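PDB 3GUX: putative Zn-dependent exopeptidase from Bacteroides vulgatus ATCC 8482, which is probably a zinc-dependent aminopeptidase of peptidase family M28, removing residues one at a time from the N-termini of peptides. Local coordinates for residues Q31-F39 with K50-G58. Residues are numbered along the deposited sequence; the frame is centred on the assembly and turned at random.
Sequences QYIQVQADF and KECGEYLAG
An antiparallel helix pair near the N-terminus meets where Phe39 and Val35 face Cys52 and Tyr55; the axes of helix segments 31-37 and 50-58 come within 10.6 Å, their directions 152° apart. Phe39, in the turn that follows helix 26-37, lays one ring face over the backbone of helix 47-62, with Cys52 CA 3.6 Å above its plane. Phe39 CD2 touches Cys52 CB at 3.5 Å, while Phe39 CZ meets Tyr55 CB at 3.7 Å. Cys52 SG lies obliquely beside the Phe39 ring, 4.7 Å from the centroid. A chi1 of 167° turns the Tyr55 ring away from its own backbone N and out to Val35, whose CG1 sits over the ring in a CH-pi contact, 3.6 Å from the centroid. Tyr55 OH ends 3.5 Å from Tyr32 CD1. The Gln36 amide turns back on its own helix, NE2 donating to Tyr32 O (3.0 Å) and also to Ala131 O of helix 131-146. Replacing Phe39 by alanine removes the ring and is likely to open a gap over Cys52 and leave Tyr55 CB without its aromatic neighbour. Val134 touches both Gln36 and Leu56, joining the pair to the helical layer of an alpha/beta phosphorylase/hydrolase-like fold with a mixed central sheet.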
loop_
_atom_site.group_PDB
_atom_site.type_symbol
_atom_site.label_atom_id
_atom_site.label_comp_id
_atom_site.label_asym_id
_atom_site.label_seq_id
_atom_site.Cartn_x
_atom_site.Cartn_y
_atom_site.Cartn_z
ATOM N N GLN A 31 2.515 -2.978 -15.912
ATOM C CA GLN A 31 2.832 -1.756 -16.634
ATOM C C GLN A 31 2.984 -0.509 -15.746
ATOM O O GLN A 31 3.853 0.345 -16.017
ATOM C CB GLN A 31 1.791 -1.506 -17.736
ATOM C CG GLN A 31 1.791 -2.575 -18.837
ATOM C CD GLN A 31 3.167 -2.837 -19.450
ATOM O OE1 GLN A 31 3.467 -3.974 -19.799
ATOM N NE2 GLN A 31 4.008 -1.797 -19.566
ATOM N N TYR A 32 2.164 -0.416 -14.696
ATOM C CA TYR A 32 2.296 0.691 -13.732
ATOM C C TYR A 32 3.635 0.572 -13.003
ATOM O O TYR A 32 4.241 1.561 -12.683
ATOM C CB TYR A 32 1.131 0.756 -12.726
ATOM C CG TYR A 32 -0.239 0.879 -13.350
ATOM C CD1 TYR A 32 -0.479 1.710 -14.454
ATOM C CD2 TYR A 32 -1.314 0.197 -12.815
ATOM C CE1 TYR A 32 -1.756 1.809 -15.012
ATOM C CE2 TYR A 32 -2.575 0.303 -13.358
ATOM C CZ TYR A 32 -2.781 1.105 -14.451
ATOM O OH TYR A 32 -4.029 1.179 -14.976
ATOM N N ILE A 33 4.093 -0.651 -12.760
ATOM C CA ILE A 33 5.396 -0.849 -12.168
ATOM C C ILE A 33 6.490 -0.400 -13.142
ATOM O O ILE A 33 7.408 0.343 -12.747
ATOM C CB ILE A 33 5.621 -2.291 -11.711
ATOM C CG1 ILE A 33 4.615 -2.611 -10.596
ATOM C CG2 ILE A 33 7.112 -2.468 -11.279
ATOM C CD1 ILE A 33 4.450 -4.057 -10.202
ATOM N N GLN A 34 6.367 -0.813 -14.402
ATOM C CA GLN A 34 7.353 -0.470 -15.413
ATOM C C GLN A 34 7.444 1.063 -15.636
ATOM O O GLN A 34 8.531 1.597 -15.793
ATOM C CB GLN A 34 7.036 -1.222 -16.704
ATOM C CG GLN A 34 8.019 -0.935 -17.841
ATOM C CD GLN A 34 9.395 -1.452 -17.539
ATOM O OE1 GLN A 34 9.599 -2.662 -17.483
ATOM N NE2 GLN A 34 10.348 -0.543 -17.312
ATOM N N VAL A 35 6.306 1.762 -15.631
ATOM C CA VAL A 35 6.317 3.231 -15.813
ATOM C C VAL A 35 7.035 3.937 -14.660
ATOM O O VAL A 35 7.698 4.943 -14.866
ATOM C CB VAL A 35 4.877 3.803 -15.969
ATOM C CG1 VAL A 35 4.896 5.314 -15.917
ATOM C CG2 VAL A 35 4.226 3.283 -17.270
ATOM N N GLN A 36 6.915 3.400 -13.444
ATOM C CA GLN A 36 7.621 3.990 -12.313
ATOM C C GLN A 36 9.105 3.747 -12.455
ATOM O O GLN A 36 9.908 4.662 -12.271
ATOM C CB GLN A 36 7.166 3.402 -10.975
ATOM C CG GLN A 36 5.718 3.724 -10.610
ATOM C CD GLN A 36 5.275 2.888 -9.428
ATOM O OE1 GLN A 36 5.619 3.196 -8.289
ATOM N NE2 GLN A 36 4.567 1.797 -9.698
ATOM N N ALA A 37 9.439 2.512 -12.814
ATOM C CA ALA A 37 10.813 2.114 -12.990
ATOM C C ALA A 37 11.485 2.938 -14.082
ATOM O O ALA A 37 12.653 3.227 -13.960
ATOM C CB ALA A 37 10.891 0.636 -13.310
ATOM N N ASP A 38 10.748 3.350 -15.104
ATOM C CA ASP A 38 11.335 4.113 -16.213
ATOM C C ASP A 38 11.753 5.511 -15.838
ATOM O O ASP A 38 12.538 6.114 -16.590
ATOM C CB ASP A 38 10.387 4.169 -17.428
ATOM C CG ASP A 38 10.334 2.835 -18.198
ATOM O OD1 ASP A 38 11.183 1.951 -17.956
ATOM O OD2 ASP A 38 9.456 2.687 -19.063
ATOM N N PHE A 39 11.299 6.031 -14.690
ATOM C CA PHE A 39 11.771 7.346 -14.259
ATOM C C PHE A 39 13.171 7.263 -13.722
ATOM O O PHE A 39 13.786 8.298 -13.524
ATOM C CB PHE A 39 10.900 7.956 -13.171
ATOM C CG PHE A 39 9.548 8.318 -13.631
ATOM C CD1 PHE A 39 9.362 9.387 -14.475
ATOM C CD2 PHE A 39 8.459 7.620 -13.203
ATOM C CE1 PHE A 39 8.110 9.720 -14.898
ATOM C CE2 PHE A 39 7.192 7.957 -13.637
ATOM C CZ PHE A 39 7.029 9.014 -14.477
ATOM N N LYS A 50 10.450 13.586 -8.455
ATOM C CA LYS A 50 9.456 14.621 -8.671
ATOM C C LYS A 50 8.456 14.233 -9.742
ATOM O O LYS A 50 7.241 14.344 -9.519
ATOM C CB LYS A 50 10.134 15.926 -9.047
ATOM C CG LYS A 50 9.186 17.100 -9.072
ATOM C CD LYS A 50 9.931 18.396 -9.390
ATOM C CE LYS A 50 8.967 19.545 -9.604
ATOM N NZ LYS A 50 9.667 20.820 -9.898
ATOM N N GLU A 51 9.004 13.814 -10.883
ATOM C CA GLU A 51 8.241 13.376 -12.039
ATOM C C GLU A 51 7.380 12.171 -11.664
ATOM O O GLU A 51 6.176 12.164 -11.884
ATOM C CB GLU A 51 9.188 13.035 -13.211
ATOM C CG GLU A 51 9.859 14.272 -13.915
ATOM C CD GLU A 51 11.059 13.917 -14.818
ATOM O OE1 GLU A 51 11.362 12.713 -15.018
ATOM O OE2 GLU A 51 11.736 14.850 -15.306
ATOM N N CYS A 52 7.977 11.165 -11.044
ATOM C CA CYS A 52 7.167 10.013 -10.667
ATOM C C CYS A 52 6.005 10.432 -9.745
ATOM O O CYS A 52 4.905 9.987 -9.938
ATOM C CB CYS A 52 8.041 8.968 -10.025
ATOM S SG CYS A 52 7.173 7.402 -9.711
ATOM N N GLY A 53 6.237 11.305 -8.762
ATOM C CA GLY A 53 5.139 11.802 -7.881
ATOM C C GLY A 53 3.979 12.428 -8.651
ATOM O O GLY A 53 2.784 12.188 -8.349
ATOM N N GLU A 54 4.325 13.205 -9.670
ATOM C CA GLU A 54 3.319 13.817 -10.529
ATOM C C GLU A 54 2.538 12.718 -11.259
ATOM O O GLU A 54 1.308 12.780 -11.332
ATOM C CB GLU A 54 3.965 14.791 -11.521
ATOM C CG GLU A 54 4.621 16.001 -10.856
ATOM C CD GLU A 54 5.478 16.825 -11.810
ATOM O OE1 GLU A 54 5.292 16.690 -13.040
ATOM O OE2 GLU A 54 6.320 17.634 -11.335
ATOM N N TYR A 55 3.249 11.718 -11.790
ATOM C CA TYR A 55 2.614 10.582 -12.476
ATOM C C TYR A 55 1.600 9.872 -11.574
ATOM O O TYR A 55 0.473 9.631 -11.992
ATOM C CB TYR A 55 3.664 9.571 -12.995
ATOM C CG TYR A 55 3.070 8.226 -13.431
ATOM C CD1 TYR A 55 2.404 8.089 -14.643
ATOM C CD2 TYR A 55 3.198 7.085 -12.620
ATOM C CE1 TYR A 55 1.869 6.839 -15.038
ATOM C CE2 TYR A 55 2.695 5.873 -12.996
ATOM C CZ TYR A 55 2.016 5.755 -14.197
ATOM O OH TYR A 55 1.513 4.536 -14.546
ATOM N N LEU A 56 1.994 9.578 -10.336
ATOM C CA LEU A 56 1.125 8.874 -9.385
ATOM C C LEU A 56 -0.097 9.698 -8.971
ATOM O O LEU A 56 -1.217 9.177 -8.919
ATOM C CB LEU A 56 1.917 8.438 -8.141
ATOM C CG LEU A 56 3.009 7.410 -8.370
ATOM C CD1 LEU A 56 3.740 7.144 -7.082
ATOM C CD2 LEU A 56 2.341 6.122 -8.937
ATOM N N ALA A 57 0.117 10.971 -8.663
ATOM C CA ALA A 57 -1.002 11.853 -8.347
ATOM C C ALA A 57 -1.972 11.872 -9.520
ATOM O O ALA A 57 -3.188 11.727 -9.333
ATOM C CB ALA A 57 -0.520 13.247 -8.072
ATOM N N GLY A 58 -1.427 12.031 -10.725
ATOM C CA GLY A 58 -2.236 12.077 -11.942
ATOM C C GLY A 58 -3.070 10.844 -12.166
ATOM O O GLY A 58 -4.263 10.915 -12.540
HETATM O O HOH W 1 13.836 10.385 -15.172
#